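PDB 1C3P: protein (hdlp (histone deacetylase-like protein)) from Aquifex aeolicus, which probably acts as a zinc-dependent deacetylase of the histone deacetylase family, and may take part in acetoin breakdown. Local coordinates for residues Lys19-Lys24 and Glu92-Tyr97; Val111-Glu116 and Asn121-Pro126; Leu218-Pro223 and Leu232-Lys237; Glu240-Val245 and Glu284-Gly289; Asp258-Asp263 and Ala303-Leu308. All coordinates share one frame; numbering follows the deposited sequence.

Interaction 1 (Lys19-Lys24 and Glu92-Tyr97); sequences KNHPLK and ENPVSY
Glu92 O lies at the edge of the His21 imidazole, close to the ring plane. The nearest ring atom is His21 CE1, 3.0 Å from Glu92 O. His21 ND1 is farther from Glu92 O, at 3.8 Å. This is a short carbon-to-oxygen approach and not a hydrogen bond. The oxygen is buried by the contact and has no hydrogen-bond partner in the model. The imidazole C-H at CE1 may offer it weak electrostatic compensation. His21 CG is anti to the backbone N (chi1 -157°), which carries the ring across to the 92-97 loop. Pro94 comes in obliquely, with its CG 4.1 Å from His21 ND1.

Both segments are loops of the histone deacetylase domain, which has the parallel alpha/beta fold of the arginase clan. The side chain of Glu92 is about 11 Å from that of the zinc ligand His170, and the side chain of His21 is about 12 Å from that of the ligand Asp258. Phe141, whose ring meets the His21 ring edge-to-face, probably belongs to the wall of the active-site channel, as in related deacetylases.

The His21 ring is further packed by its own chain, where Pro22 CD sits 3.2 Å above one ring face, offset toward the rim. The carboxylate of Glu92 takes no part in the contact with His21. Its OE1 accepts from Gly140 N and, weakly, from Asn93 ND2.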
# COMPACT_ATOMS: atom_id res chain seq x y z
N LYS A 19 -12.17 -16.56 6.45
CA LYS A 19 -12.05 -17.67 5.51
C LYS A 19 -11.39 -17.40 4.17
O LYS A 19 -10.18 -17.22 4.03
CB LYS A 19 -13.48 -18.12 5.24
CG LYS A 19 -14.31 -16.90 4.81
CD LYS A 19 -15.74 -17.18 4.40
CE LYS A 19 -16.34 -15.89 3.85
NZ LYS A 19 -17.77 -16.00 3.46
N ASN A 20 -12.27 -17.43 3.17
CA ASN A 20 -12.05 -17.25 1.75
C ASN A 20 -11.29 -15.98 1.36
O ASN A 20 -10.63 -15.94 0.32
CB ASN A 20 -13.43 -17.22 1.09
CG ASN A 20 -13.53 -18.13 -0.10
OD1 ASN A 20 -13.31 -19.34 0.01
ND2 ASN A 20 -13.87 -17.57 -1.26
N HIS A 21 -11.40 -14.95 2.19
CA HIS A 21 -10.79 -13.66 1.92
C HIS A 21 -9.28 -13.65 1.66
O HIS A 21 -8.51 -14.31 2.35
CB HIS A 21 -11.09 -12.70 3.08
CG HIS A 21 -11.01 -11.26 2.69
ND1 HIS A 21 -12.13 -10.51 2.40
CD2 HIS A 21 -9.94 -10.46 2.46
CE1 HIS A 21 -11.76 -9.30 2.02
NE2 HIS A 21 -10.43 -9.24 2.04
N PRO A 22 -8.83 -12.89 0.64
CA PRO A 22 -7.41 -12.81 0.31
C PRO A 22 -6.52 -12.30 1.46
O PRO A 22 -5.32 -12.56 1.49
CB PRO A 22 -7.40 -11.86 -0.90
CG PRO A 22 -8.74 -12.17 -1.55
CD PRO A 22 -9.61 -12.09 -0.32
N LEU A 23 -7.11 -11.55 2.39
CA LEU A 23 -6.36 -11.01 3.53
C LEU A 23 -6.41 -11.91 4.77
O LEU A 23 -6.13 -11.48 5.89
CB LEU A 23 -6.86 -9.60 3.86
CG LEU A 23 -6.55 -8.59 2.74
CD1 LEU A 23 -7.17 -7.22 3.06
CD2 LEU A 23 -5.03 -8.47 2.61
N LYS A 24 -6.78 -13.18 4.54
CA LYS A 24 -6.82 -14.20 5.59
C LYS A 24 -5.38 -14.44 6.09
O LYS A 24 -5.14 -14.68 7.27
CB LYS A 24 -7.37 -15.50 4.98
CG LYS A 24 -7.17 -16.75 5.82
CD LYS A 24 -6.69 -17.91 4.94
CE LYS A 24 -7.64 -18.18 3.77
NZ LYS A 24 -7.13 -19.24 2.85
N GLU A 92 -16.63 -8.83 0.31
CA GLU A 92 -15.57 -7.85 0.17
C GLU A 92 -15.11 -7.16 1.46
O GLU A 92 -13.92 -7.21 1.81
CB GLU A 92 -16.03 -6.83 -0.88
CG GLU A 92 -15.16 -5.62 -1.07
CD GLU A 92 -15.58 -4.83 -2.30
OE1 GLU A 92 -15.44 -3.58 -2.28
OE2 GLU A 92 -16.03 -5.47 -3.28
N ASN A 93 -16.05 -6.54 2.17
CA ASN A 93 -15.75 -5.83 3.42
C ASN A 93 -16.61 -6.46 4.51
O ASN A 93 -17.54 -5.84 5.03
CB ASN A 93 -16.10 -4.35 3.23
CG ASN A 93 -15.54 -3.80 1.94
OD1 ASN A 93 -14.32 -3.81 1.71
ND2 ASN A 93 -16.43 -3.33 1.06
N PRO A 94 -16.27 -7.69 4.91
CA PRO A 94 -16.97 -8.49 5.92
C PRO A 94 -16.89 -7.98 7.33
O PRO A 94 -16.05 -7.15 7.65
CB PRO A 94 -16.29 -9.85 5.81
CG PRO A 94 -15.58 -9.81 4.47
CD PRO A 94 -15.06 -8.42 4.48
N VAL A 95 -17.77 -8.49 8.19
CA VAL A 95 -17.70 -8.16 9.60
C VAL A 95 -16.55 -9.00 10.18
O VAL A 95 -16.50 -10.20 9.94
CB VAL A 95 -19.02 -8.54 10.31
CG1 VAL A 95 -18.85 -8.48 11.82
CG2 VAL A 95 -20.13 -7.58 9.88
N SER A 96 -15.61 -8.37 10.88
CA SER A 96 -14.50 -9.08 11.52
C SER A 96 -13.77 -8.09 12.44
O SER A 96 -14.06 -6.89 12.42
CB SER A 96 -13.49 -9.61 10.50
OG SER A 96 -12.54 -8.62 10.16
N TYR A 97 -12.82 -8.57 13.25
CA TYR A 97 -12.11 -7.63 14.11
C TYR A 97 -11.04 -6.83 13.36
O TYR A 97 -10.35 -6.00 13.95
CB TYR A 97 -11.54 -8.32 15.35
CG TYR A 97 -12.64 -8.71 16.32
CD1 TYR A 97 -13.30 -9.94 16.22
CD2 TYR A 97 -13.08 -7.80 17.29
CE1 TYR A 97 -14.37 -10.26 17.07
CE2 TYR A 97 -14.14 -8.11 18.14
CZ TYR A 97 -14.78 -9.33 18.03
OH TYR A 97 -15.84 -9.62 18.87

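Interaction 2 (Val111-Glu116 and Asn121-Pro126); sequences VQAIEE and NVAFNP
A helix-to-strand turn of the parallel alpha/beta fold makes this contact. The helix 98-118 is the last leg of the crossover that leads from strand 46-48 to strand 122-125. After a short turn the chain runs back, so helix segment 111-116 and strand 122-125 are almost antiparallel, at 172°, with their axes 7.3 Å apart.

The turn is closed by a backbone bond from Asn121 N to Glu116 O, 3.0 Å long. It bends moderately, with an N-H...O angle of 151°. Beyond it the packing is by small groups. Ala123 CB points at the helix and meets Glu116 CB at 3.8 Å. Ala113 CB faces it and also meets the next inward residue of the strand, at 4.1 Å from Asn125 CB. Bare methyl and methylene groups at these positions let the helix lie close on the sheet.

The polar ends turn elsewhere. Glu116 bends at chi2 (-55°), and its OE2 forms a salt bridge with Lys119. Asn125 ND2 bonds to Thr110 OG1 and Ala106 O, back on the same helix. Strand 4-8 lies alongside, where Ile7 touches Ala113. At the turn, the CB of Asn121 rests 3.6 Å from Glu116 O.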
# COMPACT_ATOMS: atom_id res chain seq x y z
N VAL A 111 -0.05 7.45 11.39
CA VAL A 111 0.17 8.72 12.05
C VAL A 111 1.54 8.65 12.73
O VAL A 111 2.32 9.61 12.70
CB VAL A 111 -0.94 9.03 13.09
CG1 VAL A 111 -0.58 10.31 13.84
CG2 VAL A 111 -2.29 9.22 12.40
N GLN A 112 1.87 7.50 13.32
CA GLN A 112 3.17 7.33 13.96
C GLN A 112 4.28 7.48 12.93
O GLN A 112 5.31 8.09 13.20
CB GLN A 112 3.27 5.97 14.64
CG GLN A 112 2.26 5.78 15.76
CD GLN A 112 2.35 4.42 16.39
OE1 GLN A 112 3.09 4.21 17.36
NE2 GLN A 112 1.62 3.47 15.82
N ALA A 113 4.09 6.90 11.75
CA ALA A 113 5.11 7.04 10.71
C ALA A 113 5.30 8.52 10.38
O ALA A 113 6.42 8.99 10.19
CB ALA A 113 4.70 6.29 9.46
N ILE A 114 4.21 9.25 10.30
CA ILE A 114 4.34 10.67 10.00
C ILE A 114 5.01 11.41 11.15
O ILE A 114 5.87 12.28 10.92
CB ILE A 114 2.98 11.30 9.69
CG1 ILE A 114 2.42 10.67 8.40
CG2 ILE A 114 3.15 12.81 9.50
CD1 ILE A 114 0.92 10.97 8.18
N GLU A 115 4.64 11.06 12.38
CA GLU A 115 5.26 11.69 13.56
C GLU A 115 6.78 11.51 13.52
O GLU A 115 7.53 12.45 13.77
CB GLU A 115 4.72 11.07 14.86
CG GLU A 115 3.30 11.44 15.20
CD GLU A 115 2.74 10.65 16.37
OE1 GLU A 115 3.45 9.78 16.93
OE2 GLU A 115 1.57 10.89 16.74
N GLU A 116 7.21 10.30 13.20
CA GLU A 116 8.64 9.99 13.13
C GLU A 116 9.33 10.78 12.04
O GLU A 116 10.43 11.31 12.25
CB GLU A 116 8.84 8.51 12.90
CG GLU A 116 8.48 7.66 14.09
CD GLU A 116 9.23 8.10 15.34
OE1 GLU A 116 10.48 8.12 15.31
OE2 GLU A 116 8.57 8.44 16.33
N ASN A 121 13.24 11.60 11.34
CA ASN A 121 13.68 10.24 11.13
C ASN A 121 12.96 9.63 9.94
O ASN A 121 12.11 10.27 9.33
CB ASN A 121 13.50 9.42 12.39
CG ASN A 121 14.35 9.95 13.53
OD1 ASN A 121 14.11 11.05 14.03
ND2 ASN A 121 15.37 9.21 13.91
N VAL A 122 13.34 8.41 9.58
CA VAL A 122 12.75 7.71 8.44
C VAL A 122 11.94 6.55 8.96
O VAL A 122 12.44 5.72 9.73
CB VAL A 122 13.84 7.20 7.48
CG1 VAL A 122 13.21 6.36 6.36
CG2 VAL A 122 14.62 8.38 6.91
N ALA A 123 10.69 6.45 8.53
CA ALA A 123 9.86 5.38 9.05
C ALA A 123 9.08 4.64 7.97
O ALA A 123 8.78 5.19 6.90
CB ALA A 123 8.91 5.94 10.08
N PHE A 124 8.74 3.41 8.27
CA PHE A 124 7.97 2.56 7.37
C PHE A 124 6.85 1.89 8.15
O PHE A 124 7.09 1.24 9.17
CB PHE A 124 8.89 1.49 6.75
CG PHE A 124 8.19 0.48 5.87
CD1 PHE A 124 7.15 0.85 5.03
CD2 PHE A 124 8.66 -0.84 5.80
CE1 PHE A 124 6.58 -0.08 4.14
CE2 PHE A 124 8.10 -1.78 4.90
CZ PHE A 124 7.06 -1.39 4.07
N ASN A 125 5.62 2.10 7.70
CA ASN A 125 4.47 1.46 8.31
C ASN A 125 3.90 0.47 7.29
O ASN A 125 3.07 0.83 6.46
CB ASN A 125 3.39 2.47 8.68
CG ASN A 125 2.10 1.78 9.04
OD1 ASN A 125 2.13 0.66 9.55
ND2 ASN A 125 0.95 2.45 8.81
N PRO A 126 4.31 -0.81 7.36
CA PRO A 126 3.81 -1.80 6.42
C PRO A 126 2.30 -2.08 6.48
O PRO A 126 1.72 -2.55 5.51
CB PRO A 126 4.64 -3.04 6.77
CG PRO A 126 4.85 -2.86 8.27
CD PRO A 126 5.30 -1.42 8.27

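Interaction 3 (Leu218-Pro223 and Leu232-Lys237); sequences LNIPLP and LFALEK
Leu222 lays its two methyls over the CB of Ala234. Leu222 CD1 is 4.1 Å from Ala234 CB, and Leu222 CD2 is 4.2 Å from the same atom, so the leucine fork straddles the alanine methyl. Leu222 CG stands anti to the carbonyl carbon (chi1 -63°), and this sends the fork to the helix.

The contact belongs to a strand-loop-helix unit of the parallel alpha/beta fold. Strand 217-222 is an outermost strand of the sheet. The chain leaves it, turns, and returns as helix 228-245, which packs on one face of that strand. Within 232-237, Ala234 makes the contact, and its small side chain allows a close approach. The CA atoms of Ile220 and Ala234 are 7.6 Å apart.

No hydrogen bond crosses between the segments, and the contact is purely apolar and buried. Around it, Ile220 also packs on Leu190 of the neighbouring strand 185-192. Leu232 and Leu235 lie along the helix and meet Ala278 of helix 272-286, while Leu222 also touches Phe268. Two residues before Leu222, Ile220 touches the same alanine with one branch, its CG2 reaching 4.3 Å from Ala234 CB.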
# COMPACT_ATOMS: atom_id res chain seq x y z
N LEU A 218 -3.23 12.13 -11.11
CA LEU A 218 -2.68 11.52 -12.32
C LEU A 218 -2.71 10.02 -12.18
O LEU A 218 -2.03 9.47 -11.31
CB LEU A 218 -1.22 11.98 -12.52
CG LEU A 218 -0.64 11.86 -13.94
CD1 LEU A 218 0.87 11.96 -13.89
CD2 LEU A 218 -1.03 10.57 -14.58
N ASN A 219 -3.50 9.37 -13.02
CA ASN A 219 -3.59 7.91 -13.02
C ASN A 219 -2.81 7.39 -14.22
O ASN A 219 -2.95 7.90 -15.32
CB ASN A 219 -5.05 7.42 -13.17
CG ASN A 219 -5.90 7.73 -11.95
OD1 ASN A 219 -5.42 7.67 -10.82
ND2 ASN A 219 -7.19 8.01 -12.18
N ILE A 220 -2.00 6.35 -14.00
CA ILE A 220 -1.22 5.76 -15.08
C ILE A 220 -1.72 4.30 -15.17
O ILE A 220 -1.18 3.41 -14.51
CB ILE A 220 0.28 5.80 -14.74
CG1 ILE A 220 0.75 7.24 -14.51
CG2 ILE A 220 1.07 5.11 -15.84
CD1 ILE A 220 0.80 8.14 -15.74
N PRO A 221 -2.74 4.03 -16.00
CA PRO A 221 -3.27 2.67 -16.12
C PRO A 221 -2.32 1.85 -16.97
O PRO A 221 -1.90 2.32 -18.03
CB PRO A 221 -4.63 2.89 -16.82
CG PRO A 221 -4.84 4.42 -16.75
CD PRO A 221 -3.46 4.92 -16.92
N LEU A 222 -1.99 0.64 -16.52
CA LEU A 222 -1.05 -0.22 -17.22
C LEU A 222 -1.65 -1.57 -17.61
O LEU A 222 -2.55 -2.08 -16.95
CB LEU A 222 0.19 -0.41 -16.36
CG LEU A 222 0.88 0.95 -16.16
CD1 LEU A 222 1.96 0.84 -15.08
CD2 LEU A 222 1.47 1.42 -17.47
N PRO A 223 -1.16 -2.16 -18.71
CA PRO A 223 -1.63 -3.45 -19.25
C PRO A 223 -1.25 -4.74 -18.55
O PRO A 223 -0.35 -4.78 -17.71
CB PRO A 223 -1.09 -3.43 -20.68
CG PRO A 223 0.26 -2.80 -20.47
CD PRO A 223 -0.12 -1.60 -19.59
N LEU A 232 9.07 0.44 -14.60
CA LEU A 232 10.01 1.52 -14.31
C LEU A 232 9.97 2.66 -15.32
O LEU A 232 10.15 3.81 -14.97
CB LEU A 232 11.43 0.96 -14.19
CG LEU A 232 11.58 -0.06 -13.05
CD1 LEU A 232 12.95 -0.71 -13.16
CD2 LEU A 232 11.39 0.58 -11.68
N PHE A 233 9.74 2.33 -16.59
CA PHE A 233 9.60 3.36 -17.62
C PHE A 233 8.45 4.28 -17.23
O PHE A 233 8.57 5.51 -17.22
CB PHE A 233 9.25 2.71 -18.96
CG PHE A 233 8.84 3.70 -20.03
CD1 PHE A 233 9.80 4.31 -20.84
CD2 PHE A 233 7.50 3.97 -20.26
CE1 PHE A 233 9.43 5.18 -21.87
CE2 PHE A 233 7.11 4.85 -21.29
CZ PHE A 233 8.07 5.45 -22.09
N ALA A 234 7.31 3.66 -16.93
CA ALA A 234 6.11 4.39 -16.56
C ALA A 234 6.34 5.25 -15.32
O ALA A 234 5.88 6.39 -15.24
CB ALA A 234 4.94 3.39 -16.31
N LEU A 235 7.04 4.69 -14.35
CA LEU A 235 7.32 5.39 -13.11
C LEU A 235 8.18 6.65 -13.34
O LEU A 235 7.83 7.75 -12.91
CB LEU A 235 8.05 4.46 -12.15
CG LEU A 235 7.79 4.54 -10.64
CD1 LEU A 235 9.11 4.25 -9.92
CD2 LEU A 235 7.23 5.91 -10.23
N GLU A 236 9.30 6.47 -14.04
CA GLU A 236 10.21 7.59 -14.31
C GLU A 236 9.52 8.72 -15.08
O GLU A 236 9.67 9.90 -14.75
CB GLU A 236 11.41 7.11 -15.12
CG GLU A 236 12.17 5.98 -14.48
CD GLU A 236 13.22 5.39 -15.40
OE1 GLU A 236 12.87 4.88 -16.49
OE2 GLU A 236 14.41 5.43 -15.01
N LYS A 237 8.77 8.35 -16.11
CA LYS A 237 8.07 9.33 -16.92
C LYS A 237 6.95 10.04 -16.15
O LYS A 237 6.76 11.25 -16.30
CB LYS A 237 7.52 8.64 -18.17
CG LYS A 237 7.02 9.59 -19.23
CD LYS A 237 7.35 9.04 -20.60
CE LYS A 237 8.86 8.91 -20.77
NZ LYS A 237 9.24 8.35 -22.09

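Interaction 4 (Glu240-Val245 and Glu284-Gly289); sequences EIVKEV and EVFGEG
The buried half of this contact is the tip of the Phe286 ring set against Val242, while the outer half is Lys243 lying across Val285. Both belong to a helix-helix contact in the alpha/beta fold, between helix 228-245 and the end of helix 272-286.

On the inner side, Val242 and Phe286 cross at about a right angle. Val242 CG1 meets Phe286 CZ at 4.1 Å, obliquely to the ring. The backbone of the next residue comes to the ring edge, near its plane, with Lys243 N 4.2 Å from Phe286 CZ. The sheet lies beneath this half: Val242 packs on Phe186, Leu188 and Leu163, and Phe286 also touches Leu163. Leu239, one turn back on helix 228-245, touches both Val285 and Phe286.

The outer side is more open to solvent: Lys243 is exposed, and no hydrogen bond joins the two segments. The Lys243 chain runs extended from CB, then bends at chi3 (-66°), which brings CE beside the valine. Here, as a local exception, the approach is tight, since Lys243 CE is 3.4 Å from Val285 CG1, shorter than a usual carbon contact. Helix 272-286 ends at Phe286, and Gly287 follows with a positive phi (77°). The same methyl, Val285 CG1, also lies 3.5 Å above one face of the Phe286 ring, offset toward its rim.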
# COMPACT_ATOMS: atom_id res chain seq x y z
N GLU A 240 8.29 12.60 -13.71
CA GLU A 240 8.74 13.82 -14.38
C GLU A 240 7.56 14.75 -14.60
O GLU A 240 7.68 15.98 -14.46
CB GLU A 240 9.45 13.46 -15.70
CG GLU A 240 10.01 14.64 -16.47
CD GLU A 240 10.99 14.22 -17.55
OE1 GLU A 240 10.61 13.40 -18.42
OE2 GLU A 240 12.14 14.71 -17.53
N ILE A 241 6.41 14.18 -14.94
CA ILE A 241 5.20 14.95 -15.16
C ILE A 241 4.80 15.65 -13.87
O ILE A 241 4.44 16.83 -13.87
CB ILE A 241 4.03 14.04 -15.63
CG1 ILE A 241 4.33 13.48 -17.01
CG2 ILE A 241 2.71 14.84 -15.64
CD1 ILE A 241 3.28 12.51 -17.53
N VAL A 242 4.86 14.92 -12.76
CA VAL A 242 4.49 15.49 -11.48
C VAL A 242 5.48 16.58 -11.08
O VAL A 242 5.09 17.69 -10.72
CB VAL A 242 4.49 14.43 -10.36
CG1 VAL A 242 4.22 15.09 -9.02
CG2 VAL A 242 3.42 13.36 -10.66
N LYS A 243 6.77 16.26 -11.17
CA LYS A 243 7.81 17.20 -10.81
C LYS A 243 7.70 18.52 -11.56
O LYS A 243 7.94 19.58 -10.99
CB LYS A 243 9.20 16.62 -11.05
CG LYS A 243 10.31 17.62 -10.71
CD LYS A 243 11.69 17.17 -11.20
CE LYS A 243 12.18 15.93 -10.49
NZ LYS A 243 13.54 15.56 -10.98
N GLU A 244 7.32 18.47 -12.83
CA GLU A 244 7.23 19.72 -13.59
C GLU A 244 6.04 20.60 -13.20
O GLU A 244 6.02 21.79 -13.50
CB GLU A 244 7.17 19.45 -15.10
CG GLU A 244 8.35 18.64 -15.63
CD GLU A 244 8.36 18.56 -17.15
OE1 GLU A 244 9.20 17.81 -17.71
OE2 GLU A 244 7.55 19.27 -17.80
N VAL A 245 5.06 20.02 -12.53
CA VAL A 245 3.87 20.74 -12.13
C VAL A 245 3.66 20.89 -10.63
O VAL A 245 2.92 21.76 -10.19
CB VAL A 245 2.61 20.05 -12.71
CG1 VAL A 245 1.35 20.73 -12.20
CG2 VAL A 245 2.65 20.11 -14.23
N GLU A 284 15.14 9.22 -5.34
CA GLU A 284 16.11 10.03 -6.08
C GLU A 284 15.44 11.27 -6.65
O GLU A 284 16.08 12.29 -6.83
CB GLU A 284 16.72 9.25 -7.23
CG GLU A 284 17.46 8.02 -6.81
CD GLU A 284 17.97 7.24 -8.00
OE1 GLU A 284 17.15 6.85 -8.85
OE2 GLU A 284 19.20 7.02 -8.07
N VAL A 285 14.15 11.16 -6.94
CA VAL A 285 13.43 12.29 -7.50
C VAL A 285 12.92 13.23 -6.42
O VAL A 285 13.06 14.44 -6.54
CB VAL A 285 12.21 11.84 -8.36
CG1 VAL A 285 11.47 13.05 -8.89
CG2 VAL A 285 12.68 10.96 -9.52
N PHE A 286 12.34 12.68 -5.36
CA PHE A 286 11.81 13.54 -4.32
C PHE A 286 12.46 13.51 -2.94
O PHE A 286 11.99 14.18 -2.01
CB PHE A 286 10.30 13.29 -4.17
CG PHE A 286 9.50 13.73 -5.36
CD1 PHE A 286 8.97 12.79 -6.25
CD2 PHE A 286 9.29 15.09 -5.61
CE1 PHE A 286 8.26 13.20 -7.37
CE2 PHE A 286 8.57 15.51 -6.73
CZ PHE A 286 8.06 14.56 -7.61
N GLY A 287 13.55 12.77 -2.81
CA GLY A 287 14.21 12.70 -1.52
C GLY A 287 13.44 11.77 -0.61
O GLY A 287 12.69 10.91 -1.08
N GLU A 288 13.61 11.96 0.70
CA GLU A 288 12.92 11.12 1.68
C GLU A 288 11.47 11.52 1.92
O GLU A 288 11.12 12.71 1.93
CB GLU A 288 13.66 11.14 3.02
CG GLU A 288 15.05 10.51 2.99
CD GLU A 288 15.04 9.07 2.52
OE1 GLU A 288 14.23 8.27 3.03
OE2 GLU A 288 15.86 8.72 1.64
N GLY A 289 10.63 10.51 2.11
CA GLY A 289 9.22 10.73 2.36
C GLY A 289 8.71 9.75 3.39
O GLY A 289 9.50 9.08 4.04

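Interaction 5 (Asp258-Asp263 and Ala303-Leu308); sequences DPLLED and ARAWTL
Leu260 reaches for Ala305 step by step. Its CB is 6.2 Å from Ala305 CB, and its CG is 4.9 Å from that atom. Leu260 CD1 then makes the contact, at 3.8 Å from Ala305 CB. With CG anti to the carbonyl carbon (chi1 -58°), CD1 is the branch that reaches Ala305, and Leu260 CD2 lies 5.1 Å from Ala305 CB. The side chain also touches Asn272 of helix 272-286.

This joins the loop after strand 250-254 to helix 299-314 in the deacetylase alpha/beta fold. The loop holds Asp258, a zinc ligand in this protein, though no zinc is bound in this model. Asp258 OD1 accepts from Ala169 N, and OD2 is hydrogen-bonded to His170 ND1. These bonds tie the loop to the segment after strand 162-166 that carries the ligands Asp168 and His170. Leu260 to Asp263 form a type I beta turn, closed by the bond from Asp263 N to Leu260 O.

Beside the leucine, Glu262 and Arg304 come near each other without a direct salt bridge, with Glu262 OE2 4.3 Å from Arg304 NH2. Glu262 OE2 is instead held by Tyr346 OH and Arg356, and Arg304 NH1 bonds to Thr350 O. A water bridges the two residues. It donates to Glu262 OE1 at 3.0 Å and accepts weakly from Arg304 NH2 at 3.1 Å.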
# COMPACT_ATOMS: atom_id res chain seq x y z
N ASP A 258 1.50 -6.33 -4.39
CA ASP A 258 0.72 -7.03 -5.39
C ASP A 258 1.21 -6.92 -6.84
O ASP A 258 0.73 -7.66 -7.69
CB ASP A 258 -0.78 -6.71 -5.29
CG ASP A 258 -1.08 -5.23 -5.24
OD1 ASP A 258 -0.16 -4.42 -5.45
OD2 ASP A 258 -2.26 -4.89 -4.98
N PRO A 259 2.09 -5.97 -7.17
CA PRO A 259 2.55 -5.92 -8.56
C PRO A 259 3.47 -7.10 -8.96
O PRO A 259 3.74 -7.31 -10.15
CB PRO A 259 3.26 -4.57 -8.65
CG PRO A 259 3.77 -4.37 -7.24
CD PRO A 259 2.55 -4.76 -6.45
N LEU A 260 3.94 -7.87 -7.99
CA LEU A 260 4.83 -9.00 -8.27
C LEU A 260 4.20 -10.17 -9.01
O LEU A 260 3.02 -10.49 -8.86
CB LEU A 260 5.46 -9.52 -6.96
CG LEU A 260 6.25 -8.50 -6.14
CD1 LEU A 260 6.53 -9.06 -4.74
CD2 LEU A 260 7.52 -8.13 -6.86
N LEU A 261 5.02 -10.82 -9.83
CA LEU A 261 4.60 -11.97 -10.61
C LEU A 261 3.87 -13.03 -9.78
O LEU A 261 2.84 -13.56 -10.21
CB LEU A 261 5.83 -12.60 -11.28
CG LEU A 261 5.64 -13.96 -11.98
CD1 LEU A 261 4.54 -13.85 -13.02
CD2 LEU A 261 6.95 -14.39 -12.62
N GLU A 262 4.37 -13.31 -8.58
CA GLU A 262 3.76 -14.32 -7.73
C GLU A 262 2.42 -13.97 -7.10
O GLU A 262 1.75 -14.85 -6.54
CB GLU A 262 4.73 -14.74 -6.63
CG GLU A 262 5.93 -15.49 -7.14
CD GLU A 262 7.06 -14.58 -7.54
OE1 GLU A 262 6.86 -13.35 -7.64
OE2 GLU A 262 8.16 -15.11 -7.77
N ASP A 263 2.00 -12.71 -7.19
CA ASP A 263 0.73 -12.31 -6.61
C ASP A 263 -0.31 -12.37 -7.72
O ASP A 263 -0.25 -11.64 -8.72
CB ASP A 263 0.85 -10.92 -5.98
CG ASP A 263 -0.35 -10.56 -5.12
OD1 ASP A 263 -0.15 -9.82 -4.14
OD2 ASP A 263 -1.48 -11.01 -5.42
N ALA A 303 6.74 -11.02 2.11
CA ALA A 303 7.85 -11.05 3.04
C ALA A 303 9.20 -10.70 2.45
O ALA A 303 9.94 -9.91 3.02
CB ALA A 303 7.92 -12.41 3.72
N ARG A 304 9.53 -11.29 1.30
CA ARG A 304 10.83 -11.00 0.72
C ARG A 304 10.93 -9.59 0.18
O ARG A 304 11.96 -8.92 0.35
CB ARG A 304 11.16 -12.01 -0.41
CG ARG A 304 11.27 -13.49 0.00
CD ARG A 304 11.82 -14.32 -1.19
NE ARG A 304 11.11 -13.99 -2.41
CZ ARG A 304 11.58 -14.12 -3.64
NH1 ARG A 304 12.81 -14.60 -3.86
NH2 ARG A 304 10.83 -13.74 -4.66
N ALA A 305 9.87 -9.11 -0.46
CA ALA A 305 9.90 -7.77 -1.04
C ALA A 305 9.99 -6.66 -0.02
O ALA A 305 10.80 -5.74 -0.17
CB ALA A 305 8.66 -7.57 -1.96
N TRP A 306 9.18 -6.72 1.03
CA TRP A 306 9.28 -5.68 2.04
C TRP A 306 10.60 -5.81 2.77
O TRP A 306 11.11 -4.83 3.30
CB TRP A 306 8.11 -5.73 3.03
CG TRP A 306 6.87 -5.06 2.48
CD1 TRP A 306 6.81 -4.17 1.45
CD2 TRP A 306 5.54 -5.19 2.98
NE1 TRP A 306 5.52 -3.72 1.28
CE2 TRP A 306 4.72 -4.34 2.20
CE3 TRP A 306 4.95 -5.94 4.01
CZ2 TRP A 306 3.34 -4.22 2.43
CZ3 TRP A 306 3.59 -5.83 4.23
CH2 TRP A 306 2.80 -4.97 3.44
N THR A 307 11.15 -7.01 2.81
CA THR A 307 12.44 -7.18 3.47
C THR A 307 13.47 -6.37 2.68
O THR A 307 14.32 -5.71 3.27
CB THR A 307 12.83 -8.67 3.59
OG1 THR A 307 12.00 -9.28 4.60
CG2 THR A 307 14.30 -8.84 3.97
N LEU A 308 13.39 -6.40 1.35
CA LEU A 308 14.32 -5.61 0.54
C LEU A 308 14.17 -4.12 0.89
O LEU A 308 15.16 -3.38 1.00
CB LEU A 308 14.06 -5.81 -0.97
CG LEU A 308 14.35 -7.20 -1.54
CD1 LEU A 308 14.16 -7.20 -3.07
CD2 LEU A 308 15.80 -7.57 -1.19
O HOH W 1 8.57 -11.93 -5.69

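Along the chain the contacts open in numerical order. Interactions 1 to 3 each close before the next opens, and the segments of interactions 4 and 5 alternate. All lie in the histone deacetylase domain. Interactions 2 and 3 reach the same parallel sheet, with centres 26 Å apart. Interactions 3 and 4 share helix 228-245 and touch through Leu218 and Ile241. Interaction 2 touches interaction 5 where Phe124 and Pro126 meet Trp306, and interaction 4 through Val122 and Glu288. Interaction 1 stands apart, about 7 Å at the nearest atoms from interaction 5. Interactions 2 and 3 pack helices on the sheet and interaction 4 joins two helices, while interactions 1 and 5 involve loops, the second holding a metal ligand.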